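Local coordinates for Lmo2445 protein (Listeria monocytogenes EGD-e, PDB 5HZL) that is a secreted, calcium-binding, internalin-like leucine-rich repeat protein of unknown function, with a C-terminal beta-rich domain probably related to immunoglobulin-like folds, at residues A205-T210 / Y292-T297. Sequence-based numbering, arbitrary orientation.
Sequences ATYPPT and YDFPVT
In the C-terminal beta domain, the outermost strand 203-212 pairs in parallel with strand 290-298, and the pairing is interrupted by the two prolines of 205-210. Before the interruption, backbone hydrogen bonds run from Asp293 N to Ala205 O and from Tyr207 N to Asp293 O, both 2.8 Å; beyond it, they run from Thr210 N to Pro295 O and from Thr297 N to Thr210 O, both 3.2 Å. Between these pairs the register shifts by one residue. Here the contact is van der Waals: Pro208 turns its ring away from 292-297, Pro209 CB lies 3.9 Å from Pro295 CB, and Pro295 CD packs against Tyr207 O. Tyr207 and Phe294, each with CG anti to its carbonyl carbon (chi1 -77° and -53°), run side by side in the same direction. Phe294 CE1 sits over the centre of the Tyr207 ring, the planes inclined at 39°, while Tyr292 CD1 meets that ring's edge in its plane. Tyr207 OH and Tyr292 OH are hydrogen-bonded to Phe221 O and Leu182 O. Ala205 and Thr206 line the site of a PG5 molecule, probably from the crystallisation liquor. Prolines 208 and 209 supply no N-H donor, so side-chain packing and a CA-H...O contact from Pro209 CA to Pro295 O bridge the gap between the hydrogen-bonded pairs.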
loop_
_atom_site.group_PDB
_atom_site.type_symbol
_atom_site.label_atom_id
_atom_site.label_comp_id
_atom_site.label_asym_id
_atom_site.label_seq_id
_atom_site.Cartn_x
_atom_site.Cartn_y
_atom_site.Cartn_z
ATOM N N ALA A 205 7.653 9.123 -9.263
ATOM C CA ALA A 205 8.805 8.628 -8.528
ATOM C C ALA A 205 10.078 9.362 -8.828
ATOM O O ALA A 205 10.335 9.728 -9.962
ATOM C CB ALA A 205 9.001 7.144 -8.815
ATOM N N THR A 206 10.869 9.570 -7.789
ATOM C CA THR A 206 12.164 10.217 -7.909
ATOM C C THR A 206 13.186 9.103 -7.722
ATOM O O THR A 206 13.287 8.515 -6.642
ATOM C CB THR A 206 12.323 11.307 -6.844
ATOM O OG1 THR A 206 11.185 12.171 -6.908
ATOM C CG2 THR A 206 13.613 12.106 -7.052
ATOM N N TYR A 207 13.919 8.794 -8.784
ATOM C CA TYR A 207 14.937 7.727 -8.748
ATOM C C TYR A 207 16.165 8.103 -7.930
ATOM O O TYR A 207 16.387 9.272 -7.632
ATOM C CB TYR A 207 15.357 7.312 -10.173
ATOM C CG TYR A 207 14.357 6.424 -10.915
ATOM C CD1 TYR A 207 13.068 6.869 -11.198
ATOM C CD2 TYR A 207 14.722 5.153 -11.374
ATOM C CE1 TYR A 207 12.164 6.066 -11.891
ATOM C CE2 TYR A 207 13.826 4.344 -12.068
ATOM C CZ TYR A 207 12.549 4.804 -12.324
ATOM O OH TYR A 207 11.643 4.033 -13.007
ATOM N N PRO A 208 16.948 7.099 -7.514
ATOM C CA PRO A 208 18.156 7.466 -6.768
ATOM C C PRO A 208 19.066 8.348 -7.635
ATOM O O PRO A 208 19.043 8.215 -8.847
ATOM C CB PRO A 208 18.799 6.105 -6.461
ATOM C CG PRO A 208 17.647 5.154 -6.409
ATOM C CD PRO A 208 16.643 5.654 -7.408
ATOM N N PRO A 209 19.854 9.245 -7.027
ATOM C CA PRO A 209 20.714 10.105 -7.851
ATOM C C PRO A 209 21.889 9.334 -8.436
ATOM O O PRO A 209 22.301 8.335 -7.857
ATOM C CB PRO A 209 21.194 11.172 -6.861
ATOM C CG PRO A 209 21.159 10.507 -5.536
ATOM C CD PRO A 209 20.105 9.432 -5.584
ATOM N N THR A 210 22.410 9.785 -9.573
ATOM C CA THR A 210 23.557 9.136 -10.219
ATOM C C THR A 210 24.465 10.182 -10.870
ATOM O O THR A 210 24.109 11.349 -10.955
ATOM C CB THR A 210 23.108 8.077 -11.247
ATOM O OG1 THR A 210 24.240 7.300 -11.677
ATOM C CG2 THR A 210 22.406 8.720 -12.453
ATOM N N TYR A 292 8.376 10.852 -13.806
ATOM C CA TYR A 292 9.530 10.270 -13.111
ATOM C C TYR A 292 10.751 11.170 -13.123
ATOM O O TYR A 292 11.168 11.579 -14.175
ATOM C CB TYR A 292 9.882 8.935 -13.756
ATOM C CG TYR A 292 8.732 7.960 -13.713
ATOM C CD1 TYR A 292 8.429 7.275 -12.544
ATOM C CD2 TYR A 292 7.946 7.718 -14.832
ATOM C CE1 TYR A 292 7.372 6.372 -12.481
ATOM C CE2 TYR A 292 6.888 6.817 -14.775
ATOM C CZ TYR A 292 6.605 6.147 -13.589
ATOM O OH TYR A 292 5.567 5.253 -13.527
ATOM N N ASP A 293 11.314 11.464 -11.950
ATOM C CA ASP A 293 12.509 12.320 -11.831
ATOM C C ASP A 293 13.800 11.529 -11.664
ATOM O O ASP A 293 13.844 10.502 -10.979
ATOM C CB ASP A 293 12.391 13.313 -10.667
ATOM C CG ASP A 293 11.399 14.439 -10.931
ATOM O OD1 ASP A 293 10.755 14.480 -12.007
ATOM O OD2 ASP A 293 11.281 15.305 -10.035
ATOM N N PHE A 294 14.860 12.046 -12.276
ATOM C CA PHE A 294 16.169 11.424 -12.251
ATOM C C PHE A 294 17.193 12.489 -11.897
ATOM O O PHE A 294 17.555 13.277 -12.757
ATOM C CB PHE A 294 16.459 10.821 -13.627
ATOM C CG PHE A 294 15.379 9.895 -14.106
ATOM C CD1 PHE A 294 15.367 8.566 -13.723
ATOM C CD2 PHE A 294 14.360 10.359 -14.914
ATOM C CE1 PHE A 294 14.365 7.706 -14.150
ATOM C CE2 PHE A 294 13.354 9.507 -15.350
ATOM C CZ PHE A 294 13.350 8.181 -14.967
ATOM N N PRO A 295 17.620 12.560 -10.617
ATOM C CA PRO A 295 18.643 13.552 -10.250
ATOM C C PRO A 295 19.981 13.131 -10.858
ATOM O O PRO A 295 20.402 11.984 -10.695
ATOM C CB PRO A 295 18.687 13.490 -8.717
ATOM C CG PRO A 295 17.470 12.739 -8.306
ATOM C CD PRO A 295 17.128 11.826 -9.438
ATOM N N VAL A 296 20.629 14.044 -11.571
ATOM C CA VAL A 296 21.893 13.741 -12.226
ATOM C C VAL A 296 22.943 14.827 -12.040
ATOM O O VAL A 296 22.633 16.018 -12.036
ATOM C CB VAL A 296 21.669 13.522 -13.740
ATOM C CG1 VAL A 296 22.991 13.251 -14.469
ATOM C CG2 VAL A 296 20.705 12.361 -13.959
ATOM N N THR A 297 24.187 14.379 -11.879
ATOM C CA THR A 297 25.343 15.249 -11.734
ATOM C C THR A 297 26.214 14.941 -12.938
ATOM O O THR A 297 26.637 13.800 -13.115
ATOM C CB THR A 297 26.117 14.963 -10.440
ATOM O OG1 THR A 297 25.240 15.155 -9.326
ATOM C CG2 THR A 297 27.325 15.887 -10.312
#